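Methyltransferase FkbM (Methylobacillus flagellatus KT, PDB 2PY6) probably transfers methyl groups, as a methyltransferase of the FkbM family, to a substrate not yet identified. Local coordinates at residues M19-F23 against Y191-N195; E209-L215 against R395-P399; K364-Y370 against W402-F408. Residues are numbered along the deposited sequence.

Contact 1: M19-F23 against Y191-N195; sequences MNDSF and YAVLN. With EDO (1,2-ethanediol), chain E.
Two helices pack side by side here, among the helices that precede the seven-stranded sheet in the chain: the first turn of N-terminal helix 19-32 lies against the middle of helix 184-199, 168 residues away in sequence. Both five-residue segments are regular alpha helix, their short axes 9.2 Å apart at closest approach and running nearly the same way, with a signed crossing angle of 28°. The register sets CA of Met19 5.8 Å from CA of Tyr191 and CA of Phe23 5.6 Å from CA of Asn195, one helical turn on. Met19, a selenomethionine, has chi1 m and rests its SE 3.9 Å from CB of Ala192. Phe23, chi1 t, puts CE1 3.6 Å from CD1 of Leu194 and CD2 3.6 Å from CE1 of Tyr191; these two rings meet obliquely, centroids 5.3 Å apart and planes at 45°. Tyr191, chi1 m, offers a face to Asn20, whose CA stands 3.9 Å from the ring centroid in a CH-pi contact. Phe23 and Leu194 also pack on Phe174 of helix 171-180, Met19 and Asn195 on Tyr204 of helix 203-208. A 1,2-ethanediol, probably from the crystallisation liquor, takes a weak hydrogen bond from N of Met19 to its O1 at 3.2 Å. Asn195, also m, donates a hydrogen bond from ND2 to O of Met19 at 3.1 Å. A carbonyl that already accepts Phe23 N at 3.0 Å and Ser22 OG at 3.1 Å thus takes a third donor from the other helix, inside an otherwise largely apolar interface.

Contact 2: E209-L215 against R395-P399; sequences ERPYSTL and RHHTP
His397 lays one face of its imidazole over Leu215, whose CA sits 3.7 Å from the ring centroid in a CH-pi contact. Its ND1 (chi1 m) donates to Thr214 OG1 at 3.1 Å and weakly to Pro211 O at 3.4 Å. Thr214 OG1 (chi1 p) in turn donates to Pro211 O at 2.6 Å, bracing the 3-10 turn 212-214. Upstream, the loop between helix 203-208 and strand 229-233 runs extended through 209-211 along the end of 392-396, the outermost strand of the seven-stranded sheet within the chain. CA of Arg210 lies 4.7 Å from CA of His397, and N of Arg210 donates to O of His396 at 2.8 Å. CA-H...O contacts add Glu209 CA to His396 O and His397 CA to Arg210 O, both 3.3 Å. Tyr212 hydrogen-bonds Glu239 through OH; Arg210 NE reaches Glu209 O of the second subunit, and reciprocally, at the subunit interface. A single backbone bond with CA-H...O contacts thus holds the extended part, while the His397 imidazole binds the 3-10 turn through ND1.

Contact 3: K364-Y370 against W402-F408; sequences KLAISAY and WDTCLYF
Five backbone hydrogen bonds join strand 364-368 to strand 404-408, which run antiparallel with short axes 4.5 Å apart and 156° between their directions. N of Leu365 gives to O of Phe408 at 2.9 Å and N of Phe408 returns to O of Leu365 at 3.0 Å; N of Ile367 gives to O of Leu406 and N of Leu406 to O of Ile367, both at 2.8 Å. Leu365 with Phe408 and Ile367 with Leu406 are therefore hydrogen-bonded pairs, while Ala366 with Tyr407 and Ser368 with Cys405 are non-hydrogen-bonded ones. Past the strand end, N of Ala369 donates to O of Thr404 at 2.8 Å. On its other edge strand 364-368 bonds through Lys364, Ala366 and Ser368 to parallel strand 338-341. Strand order 3-2-1-4-5-7-6, with 404-408 antiparallel between 364-368 and 392-396, is the signature of the Rossmann-like class I methyltransferase sheet. On one face Leu365 CD1 meets Phe408 CB at 3.9 Å, and Ile367 CG1 meets Phe408 CE1 at 4.2 Å, beneath helix 375-386. On the opposite face Ala366 CB touches Cys405 SG at 4.0 Å and Tyr407 CE1 at 3.9 Å. The polar side chains look outside the pair: Lys364 forms a salt bridge with Glu228, OG of Ser368 bonds His371 and Asp342, OG1 of Thr404 bonds His396, and OH of Tyr407 bonds N of Tyr216. Beyond the strands, Tyr370 (chi1 p) lays a ring face against Trp402, its centroid 4.1 Å from Trp402 CA in a CH-pi contact.

In the fold
Contact 1 closes before the other two open, whereas contacts 2 and 3 cross along the chain, with segments in the order 209-215, 364-370, 395-399, 402-408. Contacts 2 and 3 have centres about 11 Å apart and share the seven-stranded mixed sheet, where strands 392-396 and 404-408 are neighbours: O of Arg395 lies 2.9 Å from N of Cys405, and ND1 of His396 2.6 Å from OG1 of Thr404. Contact 1 belongs to the helices, its centre about 18 Å from that of contact 2 and 19 Å from that of contact 3, yet CG2 of Val193 packs 4.1 Å from OG1 of Thr404. Helix 184-199 thus touches antiparallel strand 404-408, next to the edge strand 392-396.

Contact 1: M19-F23 against Y191-N195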
# COMPACT_ATOMS: atom_id res chain seq x y z
N MSE A 19 25.77 -20.58 -26.88
CA MSE A 19 26.18 -19.24 -26.53
C MSE A 19 27.65 -18.93 -26.71
O MSE A 19 28.03 -17.76 -26.75
CB MSE A 19 25.73 -18.89 -25.13
CG MSE A 19 24.21 -18.99 -25.03
SE MSE A 19 23.66 -17.77 -23.80
CE MSE A 19 22.01 -18.26 -23.22
N ASN A 20 28.45 -19.99 -26.82
CA ASN A 20 29.87 -19.88 -27.15
C ASN A 20 29.98 -19.37 -28.59
O ASN A 20 30.74 -18.45 -28.89
CB ASN A 20 30.59 -21.24 -26.94
CG ASN A 20 29.95 -22.41 -27.73
OD1 ASN A 20 28.71 -22.53 -27.87
ND2 ASN A 20 30.80 -23.27 -28.25
N ASP A 21 29.15 -19.93 -29.47
CA ASP A 21 29.15 -19.50 -30.85
C ASP A 21 28.68 -18.06 -31.01
O ASP A 21 29.32 -17.27 -31.71
CB ASP A 21 28.32 -20.44 -31.70
CG ASP A 21 28.97 -21.81 -31.85
OD1 ASP A 21 30.20 -21.90 -31.73
OD2 ASP A 21 28.25 -22.78 -32.13
N SER A 22 27.56 -17.73 -30.39
CA SER A 22 27.03 -16.38 -30.46
C SER A 22 28.03 -15.36 -29.87
O SER A 22 28.12 -14.20 -30.33
CB SER A 22 25.62 -16.31 -29.81
OG SER A 22 25.67 -16.64 -28.44
N PHE A 23 28.79 -15.78 -28.85
CA PHE A 23 29.80 -14.93 -28.21
C PHE A 23 30.87 -14.45 -29.21
O PHE A 23 31.17 -13.25 -29.29
CB PHE A 23 30.46 -15.66 -27.00
CG PHE A 23 31.78 -15.07 -26.52
CD1 PHE A 23 31.82 -13.84 -25.87
CD2 PHE A 23 32.97 -15.77 -26.70
CE1 PHE A 23 33.02 -13.32 -25.40
CE2 PHE A 23 34.17 -15.27 -26.22
CZ PHE A 23 34.20 -14.03 -25.56
N TYR A 191 29.17 -17.16 -20.78
CA TYR A 191 28.87 -16.71 -22.12
C TYR A 191 27.63 -15.83 -22.22
O TYR A 191 27.63 -14.86 -22.97
CB TYR A 191 28.82 -17.86 -23.11
CG TYR A 191 30.19 -18.47 -23.42
CD1 TYR A 191 31.23 -17.69 -23.91
CD2 TYR A 191 30.41 -19.82 -23.28
CE1 TYR A 191 32.47 -18.25 -24.20
CE2 TYR A 191 31.63 -20.38 -23.57
CZ TYR A 191 32.66 -19.61 -24.04
OH TYR A 191 33.88 -20.18 -24.34
N ALA A 192 26.62 -16.10 -21.39
CA ALA A 192 25.39 -15.29 -21.34
C ALA A 192 25.71 -13.85 -20.86
O ALA A 192 25.26 -12.86 -21.44
CB ALA A 192 24.35 -15.98 -20.45
N VAL A 193 26.54 -13.73 -19.83
CA VAL A 193 26.92 -12.39 -19.33
C VAL A 193 27.73 -11.58 -20.35
O VAL A 193 27.52 -10.39 -20.53
CB VAL A 193 27.71 -12.52 -18.02
CG1 VAL A 193 28.36 -11.16 -17.59
CG2 VAL A 193 26.81 -13.10 -16.94
N LEU A 194 28.70 -12.23 -20.99
CA LEU A 194 29.52 -11.60 -22.00
C LEU A 194 28.67 -11.26 -23.22
O LEU A 194 28.88 -10.22 -23.83
CB LEU A 194 30.68 -12.50 -22.38
CG LEU A 194 31.62 -12.95 -21.26
CD1 LEU A 194 32.67 -13.89 -21.85
CD2 LEU A 194 32.30 -11.80 -20.49
N ASN A 195 27.73 -12.12 -23.58
CA ASN A 195 26.83 -11.81 -24.69
C ASN A 195 25.94 -10.61 -24.35
O ASN A 195 25.73 -9.77 -25.22
CB ASN A 195 26.02 -13.02 -25.12
CG ASN A 195 26.87 -14.05 -25.83
OD1 ASN A 195 27.97 -13.76 -26.23
ND2 ASN A 195 26.38 -15.27 -25.93
C1 EDO E . 26.63 -21.98 -24.00
O1 EDO E . 25.47 -22.69 -24.46
C2 EDO E . 27.67 -22.86 -23.34
O2 EDO E . 28.93 -22.81 -24.05

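Contact 2: E209-L215 against R395-P399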
# COMPACT_ATOMS: atom_id res chain seq x y z
N GLU A 209 19.81 -16.69 -15.28
CA GLU A 209 19.65 -16.11 -13.96
C GLU A 209 18.99 -17.03 -12.92
O GLU A 209 18.12 -17.84 -13.22
CB GLU A 209 18.85 -14.81 -14.03
CG GLU A 209 17.33 -15.01 -14.10
CD GLU A 209 16.53 -13.71 -14.19
OE1 GLU A 209 16.43 -13.19 -15.28
OE2 GLU A 209 15.97 -13.25 -13.18
N ARG A 210 19.39 -16.83 -11.67
CA ARG A 210 18.83 -17.51 -10.53
C ARG A 210 18.28 -16.40 -9.65
O ARG A 210 18.61 -15.23 -9.88
CB ARG A 210 19.91 -18.35 -9.86
CG ARG A 210 20.46 -19.38 -10.88
CD ARG A 210 20.77 -20.75 -10.37
NE ARG A 210 19.79 -21.16 -9.37
CZ ARG A 210 20.06 -21.43 -8.11
NH1 ARG A 210 21.32 -21.54 -7.66
NH2 ARG A 210 19.07 -21.69 -7.28
N PRO A 211 17.38 -16.73 -8.71
CA PRO A 211 16.86 -15.68 -7.85
C PRO A 211 17.92 -15.03 -6.94
O PRO A 211 18.95 -15.65 -6.58
CB PRO A 211 15.84 -16.42 -6.96
CG PRO A 211 15.49 -17.64 -7.71
CD PRO A 211 16.77 -18.03 -8.39
N TYR A 212 17.67 -13.77 -6.62
CA TYR A 212 18.48 -12.99 -5.66
C TYR A 212 18.61 -13.73 -4.33
O TYR A 212 19.71 -13.82 -3.76
CB TYR A 212 17.89 -11.56 -5.52
CG TYR A 212 18.62 -10.69 -4.53
CD1 TYR A 212 19.88 -10.18 -4.82
CD2 TYR A 212 18.06 -10.40 -3.30
CE1 TYR A 212 20.57 -9.38 -3.89
CE2 TYR A 212 18.73 -9.60 -2.36
CZ TYR A 212 19.98 -9.10 -2.68
OH TYR A 212 20.63 -8.30 -1.77
N SER A 213 17.52 -14.35 -3.89
CA SER A 213 17.47 -15.16 -2.65
C SER A 213 18.43 -16.35 -2.56
O SER A 213 18.65 -16.91 -1.49
CB SER A 213 16.06 -15.70 -2.42
OG SER A 213 15.69 -16.66 -3.40
N THR A 214 19.01 -16.75 -3.68
CA THR A 214 19.93 -17.86 -3.71
C THR A 214 21.39 -17.43 -3.78
O THR A 214 22.28 -18.28 -3.82
CB THR A 214 19.58 -18.78 -4.94
OG1 THR A 214 19.84 -18.09 -6.18
CG2 THR A 214 18.15 -19.16 -4.89
N LEU A 215 21.64 -16.12 -3.77
CA LEU A 215 23.01 -15.61 -3.84
C LEU A 215 23.81 -16.11 -2.64
O LEU A 215 23.33 -16.01 -1.54
CB LEU A 215 22.97 -14.07 -3.86
CG LEU A 215 24.24 -13.23 -4.00
CD1 LEU A 215 24.99 -13.43 -5.31
CD2 LEU A 215 23.81 -11.79 -3.88
N ARG A 395 27.55 -18.06 -11.12
CA ARG A 395 26.08 -17.94 -11.25
C ARG A 395 25.73 -16.45 -11.32
O ARG A 395 26.44 -15.62 -10.79
CB ARG A 395 25.32 -18.55 -10.06
CG ARG A 395 25.43 -20.05 -9.90
CD ARG A 395 24.77 -20.84 -11.02
NE ARG A 395 25.03 -22.28 -10.87
CZ ARG A 395 26.01 -22.98 -11.44
NH1 ARG A 395 26.90 -22.44 -12.26
NH2 ARG A 395 26.10 -24.26 -11.20
N HIS A 396 24.60 -16.15 -11.97
CA HIS A 396 24.09 -14.80 -12.06
C HIS A 396 22.79 -14.76 -11.27
O HIS A 396 21.89 -15.51 -11.58
CB HIS A 396 23.86 -14.39 -13.50
CG HIS A 396 23.37 -12.98 -13.60
ND1 HIS A 396 24.22 -11.90 -13.48
CD2 HIS A 396 22.12 -12.48 -13.70
CE1 HIS A 396 23.52 -10.79 -13.54
NE2 HIS A 396 22.24 -11.10 -13.67
N HIS A 397 22.69 -13.87 -10.28
CA HIS A 397 21.56 -13.90 -9.34
C HIS A 397 20.50 -12.76 -9.30
O HIS A 397 19.81 -12.62 -8.28
CB HIS A 397 22.08 -14.05 -7.93
CG HIS A 397 22.83 -15.31 -7.67
ND1 HIS A 397 22.22 -16.45 -7.19
CD2 HIS A 397 24.15 -15.61 -7.79
CE1 HIS A 397 23.13 -17.40 -7.03
NE2 HIS A 397 24.31 -16.91 -7.37
N THR A 398 20.38 -11.95 -10.34
CA THR A 398 19.29 -10.98 -10.43
C THR A 398 18.75 -11.00 -11.86
O THR A 398 19.39 -11.56 -12.75
CB THR A 398 19.71 -9.50 -10.09
OG1 THR A 398 20.67 -9.02 -11.04
CG2 THR A 398 20.27 -9.36 -8.69
N PRO A 399 17.55 -10.44 -12.09
CA PRO A 399 17.08 -10.22 -13.46
C PRO A 399 17.79 -9.04 -14.15
O PRO A 399 17.46 -8.75 -15.28
CB PRO A 399 15.60 -9.84 -13.29
CG PRO A 399 15.31 -9.93 -11.84
CD PRO A 399 16.56 -10.01 -11.08

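Contact 3: K364-Y370 against W402-F408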
# COMPACT_ATOMS: atom_id res chain seq x y z
N LYS A 364 36.01 -21.79 1.18
CA LYS A 364 35.07 -21.58 0.10
C LYS A 364 35.01 -20.08 -0.11
O LYS A 364 35.20 -19.30 0.84
CB LYS A 364 33.68 -22.09 0.46
CG LYS A 364 33.54 -23.56 0.69
CD LYS A 364 32.09 -23.96 1.08
CE LYS A 364 31.63 -23.46 2.43
NZ LYS A 364 32.37 -24.11 3.49
N LEU A 365 34.80 -19.64 -1.35
CA LEU A 365 34.69 -18.22 -1.64
C LEU A 365 33.48 -17.96 -2.51
O LEU A 365 33.18 -18.74 -3.45
CB LEU A 365 35.93 -17.68 -2.40
CG LEU A 365 37.34 -17.99 -1.89
CD1 LEU A 365 38.38 -17.56 -2.91
CD2 LEU A 365 37.61 -17.33 -0.55
N ALA A 366 32.82 -16.85 -2.23
CA ALA A 366 31.73 -16.33 -3.06
C ALA A 366 32.12 -14.89 -3.32
O ALA A 366 32.01 -14.04 -2.41
CB ALA A 366 30.41 -16.43 -2.39
N ILE A 367 32.59 -14.60 -4.54
CA ILE A 367 33.17 -13.28 -4.86
C ILE A 367 32.33 -12.58 -5.93
O ILE A 367 32.21 -13.09 -7.05
CB ILE A 367 34.64 -13.43 -5.34
CG1 ILE A 367 35.48 -14.32 -4.40
CG2 ILE A 367 35.32 -12.06 -5.45
CD1 ILE A 367 35.64 -13.80 -2.94
N SER A 368 31.71 -11.45 -5.58
CA SER A 368 30.83 -10.76 -6.52
C SER A 368 31.71 -10.33 -7.69
O SER A 368 32.83 -9.85 -7.48
CB SER A 368 30.12 -9.59 -5.87
OG SER A 368 31.03 -8.59 -5.60
N ALA A 369 31.25 -10.57 -8.91
CA ALA A 369 32.09 -10.42 -10.11
C ALA A 369 31.62 -9.44 -11.14
O ALA A 369 32.13 -9.46 -12.25
CB ALA A 369 32.20 -11.79 -10.76
N TYR A 370 30.70 -8.56 -10.78
CA TYR A 370 30.07 -7.65 -11.72
C TYR A 370 30.47 -6.18 -11.61
O TYR A 370 29.86 -5.36 -12.28
CB TYR A 370 28.55 -7.73 -11.53
CG TYR A 370 28.06 -7.10 -10.23
CD1 TYR A 370 28.05 -7.82 -9.06
CD2 TYR A 370 27.64 -5.77 -10.20
CE1 TYR A 370 27.61 -7.23 -7.86
CE2 TYR A 370 27.22 -5.17 -9.02
CZ TYR A 370 27.19 -5.91 -7.85
OH TYR A 370 26.76 -5.30 -6.69
N TRP A 402 23.30 -6.91 -11.98
CA TRP A 402 23.91 -7.05 -10.67
C TRP A 402 23.96 -8.51 -10.22
O TRP A 402 23.11 -9.32 -10.57
CB TRP A 402 23.09 -6.29 -9.62
CG TRP A 402 22.39 -5.06 -10.15
CD1 TRP A 402 21.04 -4.80 -10.10
CD2 TRP A 402 22.98 -3.98 -10.88
NE1 TRP A 402 20.77 -3.59 -10.71
CE2 TRP A 402 21.95 -3.07 -11.20
CE3 TRP A 402 24.29 -3.68 -11.27
CZ2 TRP A 402 22.18 -1.89 -11.90
CZ3 TRP A 402 24.52 -2.50 -11.96
CH2 TRP A 402 23.47 -1.63 -12.27
N ASP A 403 24.97 -8.80 -9.42
CA ASP A 403 25.17 -10.04 -8.72
C ASP A 403 25.49 -11.28 -9.53
O ASP A 403 24.98 -12.36 -9.27
CB ASP A 403 24.06 -10.28 -7.68
CG ASP A 403 24.00 -9.15 -6.62
OD1 ASP A 403 25.04 -8.87 -5.93
OD2 ASP A 403 22.89 -8.61 -6.45
N THR A 404 26.38 -11.08 -10.49
CA THR A 404 27.08 -12.15 -11.13
C THR A 404 28.12 -12.47 -10.04
O THR A 404 28.76 -11.57 -9.54
CB THR A 404 27.74 -11.68 -12.43
OG1 THR A 404 26.73 -11.20 -13.32
CG2 THR A 404 28.48 -12.80 -13.09
N CYS A 405 28.24 -13.73 -9.64
CA CYS A 405 29.10 -14.11 -8.57
C CYS A 405 29.95 -15.32 -8.90
O CYS A 405 29.44 -16.32 -9.38
CB CYS A 405 28.20 -14.47 -7.37
SG CYS A 405 29.07 -14.77 -5.83
N LEU A 406 31.24 -15.24 -8.60
CA LEU A 406 32.18 -16.35 -8.77
C LEU A 406 32.16 -17.18 -7.52
O LEU A 406 32.07 -16.63 -6.43
CB LEU A 406 33.60 -15.85 -8.95
CG LEU A 406 33.98 -15.27 -10.30
CD1 LEU A 406 35.07 -14.22 -10.21
CD2 LEU A 406 34.34 -16.43 -11.25
N TYR A 407 32.23 -18.50 -7.68
CA TYR A 407 32.34 -19.44 -6.57
C TYR A 407 33.62 -20.23 -6.73
O TYR A 407 33.95 -20.66 -7.83
CB TYR A 407 31.16 -20.38 -6.53
CG TYR A 407 29.88 -19.64 -6.28
CD1 TYR A 407 29.45 -19.41 -4.98
CD2 TYR A 407 29.12 -19.13 -7.32
CE1 TYR A 407 28.29 -18.73 -4.73
CE2 TYR A 407 27.95 -18.44 -7.08
CZ TYR A 407 27.55 -18.23 -5.78
OH TYR A 407 26.37 -17.58 -5.49
N PHE A 408 34.35 -20.37 -5.63
CA PHE A 408 35.59 -21.14 -5.58
C PHE A 408 35.42 -22.11 -4.42
O PHE A 408 35.08 -21.71 -3.29
CB PHE A 408 36.78 -20.25 -5.27
CG PHE A 408 37.07 -19.23 -6.34
CD1 PHE A 408 36.41 -18.01 -6.35
CD2 PHE A 408 38.06 -19.46 -7.28
CE1 PHE A 408 36.70 -17.05 -7.32
CE2 PHE A 408 38.34 -18.51 -8.25
CZ PHE A 408 37.66 -17.32 -8.27